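Side-chain contact in Exo-beta-1,4-mannosidase (Rhizomucor miehei, PDB 4LYP), which probably hydrolyses terminal beta-mannose residues from mannosides as a secreted family 5 glycoside hydrolase, and can also catalyse transglycosylation: residues 314-317 with 318-322. Numbering follows the deposited sequence. Where two conformers were deposited one is given.
Sequences YMHD and FLESR
Y314 and F318 lie one turn apart on helix 308-329 of the TIM barrel, the helix that links the parallel barrel strands 288-292 and 333-338 in a beta-alpha-beta crossover. Both rings leave with CG anti to the backbone N (chi1 -176° and -173°), and with chi2 near perpendicular in each their planes end 26° from parallel. They are slid so far apart that they barely overlap, touching where Y314 CE1 lies 3.9 Å from F318 CD1. F318 also packs on C290 and C292 of strand 288-292, while CD of R322 sits over the centre of one face of its ring. Beside this pair, M315 is bent at chi2 and chi3, bringing SD to 3.8 Å from L319 CG; both residues reach strand 333-338 and helix 362-380. On the exposed side, H316 ND1 donates in its ring plane to D317 OD1 (3.1 Å). E320 is deposited in two conformers, and its approach to the D317 carboxylate in one of them is doubtful. D317 O accepts from S321 N and, on the opposite face of the carbonyl plane, from S321 OG at 2.9 Å; that hydroxyl oxygen accepts a hydrogen bond from R322 NH1 and lies close to the guanidinium plane.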
# COMPACT_ATOMS: atom_id res chain seq x y z
N TYR A 314 -20.25 -4.88 7.23
CA TYR A 314 -19.77 -3.78 6.40
C TYR A 314 -18.76 -4.31 5.39
O TYR A 314 -18.85 -4.00 4.21
CB TYR A 314 -19.15 -2.68 7.25
CG TYR A 314 -18.74 -1.51 6.40
CD1 TYR A 314 -17.48 -1.46 5.77
CD2 TYR A 314 -19.62 -0.45 6.20
CE1 TYR A 314 -17.12 -0.45 4.93
CE2 TYR A 314 -19.24 0.61 5.38
CZ TYR A 314 -17.96 0.57 4.73
OH TYR A 314 -17.63 1.59 3.88
N MET A 315 -17.80 -5.09 5.83
CA MET A 315 -16.78 -5.70 4.94
C MET A 315 -17.48 -6.53 3.88
O MET A 315 -17.13 -6.47 2.71
CB MET A 315 -15.79 -6.51 5.76
CG MET A 315 -14.90 -7.41 4.89
SD MET A 315 -13.76 -6.46 3.77
CE MET A 315 -12.42 -6.06 4.92
N HIS A 316 -18.44 -7.36 4.26
CA HIS A 316 -19.12 -8.16 3.29
C HIS A 316 -19.76 -7.31 2.18
O HIS A 316 -19.62 -7.63 0.98
CB HIS A 316 -20.24 -8.96 4.01
CG HIS A 316 -21.06 -9.76 3.09
ND1 HIS A 316 -22.16 -9.26 2.45
CD2 HIS A 316 -20.88 -11.05 2.66
CE1 HIS A 316 -22.70 -10.24 1.67
NE2 HIS A 316 -21.89 -11.32 1.76
N ASP A 317 -20.49 -6.27 2.60
CA ASP A 317 -21.19 -5.45 1.61
C ASP A 317 -20.19 -4.62 0.80
O ASP A 317 -20.48 -4.34 -0.36
CB ASP A 317 -22.23 -4.52 2.32
CG ASP A 317 -23.38 -5.30 2.99
OD1 ASP A 317 -23.47 -6.50 2.80
OD2 ASP A 317 -24.08 -4.63 3.75
N PHE A 318 -19.06 -4.23 1.37
CA PHE A 318 -18.03 -3.45 0.69
C PHE A 318 -17.42 -4.31 -0.43
O PHE A 318 -17.27 -3.88 -1.56
CB PHE A 318 -16.99 -3.08 1.73
CG PHE A 318 -15.92 -2.15 1.21
CD1 PHE A 318 -16.12 -0.78 1.22
CD2 PHE A 318 -14.71 -2.64 0.78
CE1 PHE A 318 -15.13 0.11 0.80
CE2 PHE A 318 -13.73 -1.76 0.36
CZ PHE A 318 -13.93 -0.40 0.35
N LEU A 319 -17.10 -5.58 -0.13
CA LEU A 319 -16.53 -6.44 -1.16
C LEU A 319 -17.53 -6.67 -2.29
O LEU A 319 -17.16 -6.62 -3.47
CB LEU A 319 -16.11 -7.81 -0.54
CG LEU A 319 -14.87 -7.71 0.32
CD1 LEU A 319 -14.68 -9.07 1.05
CD2 LEU A 319 -13.63 -7.45 -0.48
N GLU A 320 -18.82 -6.93 -1.94
CA GLU A 320 -19.85 -7.17 -2.94
C GLU A 320 -19.99 -5.96 -3.87
O GLU A 320 -20.04 -6.06 -5.10
CB GLU A 320 -21.18 -7.38 -2.18
CG GLU A 320 -22.36 -6.50 -2.56
CD GLU A 320 -23.25 -6.02 -1.36
OE1 GLU A 320 -23.95 -6.92 -0.66
OE2 GLU A 320 -23.27 -4.70 -1.19
N SER A 321 -20.16 -4.78 -3.27
CA SER A 321 -20.46 -3.57 -4.04
C SER A 321 -19.27 -3.18 -4.90
O SER A 321 -19.39 -2.83 -6.08
CB SER A 321 -20.97 -2.46 -3.17
OG SER A 321 -19.99 -2.12 -2.18
N ARG A 322 -18.04 -3.24 -4.34
CA ARG A 322 -16.86 -2.81 -5.09
C ARG A 322 -16.56 -3.81 -6.23
O ARG A 322 -16.13 -3.41 -7.32
CB ARG A 322 -15.63 -2.60 -4.18
CG ARG A 322 -15.62 -1.19 -3.55
CD ARG A 322 -16.89 -0.82 -2.81
NE ARG A 322 -16.77 0.46 -2.15
CZ ARG A 322 -17.75 1.05 -1.48
NH1 ARG A 322 -18.91 0.42 -1.40
NH2 ARG A 322 -17.55 2.24 -0.90